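Local coordinates for protein aspartate aminotransferase, cytoplasmic (Schizosaccharomyces pombe 972h-, PDB 6JPK) that catalyses the reversible, pyridoxal 5'-phosphate-dependent transfer of an amino group from L-aspartate to 2-oxoglutarate, giving oxaloacetate and L-glutamate, as a homodimer, at residues A365-C370 and L376-N381. The protein carries 1 engineered substitution. Residues are numbered along the deposited sequence; the frame is centred on the assembly and turned at random.
Sequences AQVQFC and LYFSAN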
loop_
_atom_site.group_PDB
_atom_site.type_symbol
_atom_site.label_atom_id
_atom_site.label_comp_id
_atom_site.label_asym_id
_atom_site.label_seq_id
_atom_site.Cartn_x
_atom_site.Cartn_y
_atom_site.Cartn_z
ATOM N N ALA A 365 -5.223 36.106 -11.042
ATOM C CA ALA A 365 -4.319 37.211 -11.344
ATOM C C ALA A 365 -3.527 37.627 -10.104
ATOM O O ALA A 365 -2.327 37.926 -10.191
ATOM C CB ALA A 365 -5.100 38.403 -11.910
ATOM N N GLN A 366 -4.181 37.645 -8.944
ATOM C CA GLN A 366 -3.497 38.037 -7.718
ATOM C C GLN A 366 -2.462 37.003 -7.300
ATOM O O GLN A 366 -1.377 37.361 -6.823
ATOM C CB GLN A 366 -4.523 38.258 -6.611
ATOM C CG GLN A 366 -5.352 39.493 -6.882
ATOM C CD GLN A 366 -6.598 39.585 -6.039
ATOM O OE1 GLN A 366 -6.950 38.651 -5.320
ATOM N NE2 GLN A 366 -7.277 40.725 -6.126
ATOM N N VAL A 367 -2.791 35.715 -7.448
ATOM C CA VAL A 367 -1.833 34.658 -7.135
ATOM C C VAL A 367 -0.620 34.764 -8.053
ATOM O O VAL A 367 0.527 34.663 -7.602
ATOM C CB VAL A 367 -2.513 33.277 -7.233
ATOM C CG1 VAL A 367 -1.490 32.162 -7.011
ATOM C CG2 VAL A 367 -3.667 33.180 -6.226
ATOM N N GLN A 368 -0.856 34.990 -9.351
ATOM C CA GLN A 368 0.252 35.131 -10.296
ATOM C C GLN A 368 1.103 36.357 -9.971
ATOM O O GLN A 368 2.327 36.325 -10.107
ATOM C CB GLN A 368 -0.284 35.212 -11.734
ATOM C CG GLN A 368 0.801 35.233 -12.803
ATOM C CD GLN A 368 1.537 33.904 -12.908
ATOM O OE1 GLN A 368 1.006 32.852 -12.547
ATOM N NE2 GLN A 368 2.773 33.951 -13.389
ATOM N N PHE A 369 0.462 37.457 -9.564
ATOM C CA PHE A 369 1.199 38.641 -9.134
ATOM C C PHE A 369 2.092 38.319 -7.935
ATOM O O PHE A 369 3.262 38.721 -7.897
ATOM C CB PHE A 369 0.199 39.749 -8.796
ATOM C CG PHE A 369 0.823 41.096 -8.491
ATOM C CD1 PHE A 369 1.213 41.421 -7.197
ATOM C CD2 PHE A 369 0.962 42.056 -9.492
ATOM C CE1 PHE A 369 1.765 42.675 -6.908
ATOM C CE2 PHE A 369 1.511 43.310 -9.218
ATOM C CZ PHE A 369 1.914 43.618 -7.925
ATOM N N CYS A 370 1.556 37.589 -6.952
ATOM C CA CYS A 370 2.359 37.167 -5.807
ATOM C C CYS A 370 3.542 36.313 -6.242
ATOM O O CYS A 370 4.638 36.425 -5.680
ATOM C CB CYS A 370 1.496 36.383 -4.821
ATOM S SG CYS A 370 0.301 37.358 -3.920
ATOM N N LEU A 376 6.184 33.960 -4.236
ATOM C CA LEU A 376 5.339 33.060 -3.458
ATOM C C LEU A 376 4.708 32.053 -4.397
ATOM O O LEU A 376 4.095 32.443 -5.398
ATOM C CB LEU A 376 4.229 33.812 -2.725
ATOM C CG LEU A 376 4.627 35.046 -1.933
ATOM C CD1 LEU A 376 3.412 35.545 -1.204
ATOM C CD2 LEU A 376 5.757 34.712 -0.959
ATOM N N TYR A 377 4.816 30.769 -4.050
ATOM C CA TYR A 377 4.360 29.675 -4.900
ATOM C C TYR A 377 3.195 28.951 -4.220
ATOM O O TYR A 377 3.379 28.280 -3.198
ATOM C CB TYR A 377 5.533 28.741 -5.215
ATOM C CG TYR A 377 6.487 29.421 -6.183
ATOM C CD1 TYR A 377 7.449 30.344 -5.739
ATOM C CD2 TYR A 377 6.374 29.197 -7.545
ATOM C CE1 TYR A 377 8.285 30.981 -6.641
ATOM C CE2 TYR A 377 7.194 29.815 -8.440
ATOM C CZ TYR A 377 8.138 30.707 -7.996
ATOM O OH TYR A 377 8.924 31.315 -8.940
ATOM N N PHE A 378 1.994 29.114 -4.775
ATOM C CA PHE A 378 0.796 28.452 -4.263
ATOM C C PHE A 378 -0.232 28.365 -5.388
ATOM O O PHE A 378 -0.048 28.922 -6.475
ATOM C CB PHE A 378 0.245 29.146 -3.001
ATOM C CG PHE A 378 -0.097 30.621 -3.164
ATOM C CD1 PHE A 378 0.895 31.588 -3.233
ATOM C CD2 PHE A 378 -1.427 31.042 -3.182
ATOM C CE1 PHE A 378 0.575 32.945 -3.354
ATOM C CE2 PHE A 378 -1.754 32.392 -3.283
ATOM C CZ PHE A 378 -0.755 33.347 -3.374
ATOM N N SER A 379 -1.317 27.641 -5.111
ATOM C CA SER A 379 -2.272 27.250 -6.142
ATOM C C SER A 379 -3.061 28.444 -6.668
ATOM O O SER A 379 -3.382 29.379 -5.934
ATOM C CB SER A 379 -3.253 26.208 -5.593
ATOM O OG SER A 379 -2.593 25.168 -4.894
ATOM N N ALA A 380 -3.407 28.373 -7.957
ATOM C CA ALA A 380 -4.152 29.431 -8.635
ATOM C C ALA A 380 -5.538 29.662 -8.041
ATOM O O ALA A 380 -6.083 30.759 -8.191
ATOM C CB ALA A 380 -4.281 29.104 -10.123
ATOM N N ASN A 381 -6.127 28.665 -7.372
ATOM C CA ASN A 381 -7.406 28.862 -6.698
ATOM C C ASN A 381 -7.259 29.601 -5.367
ATOM O O ASN A 381 -8.244 29.755 -4.638
ATOM C CB ASN A 381 -8.104 27.511 -6.482
ATOM C CG ASN A 381 -7.303 26.552 -5.602
ATOM O OD1 ASN A 381 -6.294 26.921 -5.010
ATOM N ND2 ASN A 381 -7.767 25.300 -5.514
#
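With chi1 at 57°, the ring of Phe378 stands between its own backbone N and carbonyl carbon, a rotamer that lets its far end reach the helix, where Val367, whose CG1 lies anti to the backbone N, lays that methyl on one ring face. CG1 sits 3.9 Å from the ring centroid, close to the ring normal, a CH-pi contact offset toward the rim. The second methyl reaches the border of the same ring, CG2 of Val367 lying 3.6 Å from CE2 of Phe378. CG1 of Val367 also touches backbone, 3.5 Å from the carbonyl O of Ser379 and close to that of Phe378, so the methyl meets both carbonyls and ring. Cys370, one turn further along the helix, meets the ring at its edge: its CB is 3.8 Å from CE1 of Phe378, and its SG lies near the ring plane in a sulfur-aromatic contact. An alanine in place of Phe378 would probably open a gap beside Val367 and Cys370, leaving the methyl CG1 without its aromatic face. Where the chain turns back, Leu376 N donates a nearly straight hydrogen bond (175°) to Cys370 O from above the carbonyl plane, while CD1 of Leu376 packs against CB of Cys370. The example illustrates how a helix and the segment following it can be held together by an aromatic ring packed on the helix and a backbone hydrogen bond at the turn. The side chain of Ser379 lies close to that of Arg383, which probably binds L-aspartate, so the contact borders the likely substrate site. Met35 and Leu362 add to the surroundings of Phe378; Cys370 reaches Phe401 and Leu376 reaches His396 and Ala400, all on helix 394-407, while strand 376-377 pairs in parallel with strand 33-34.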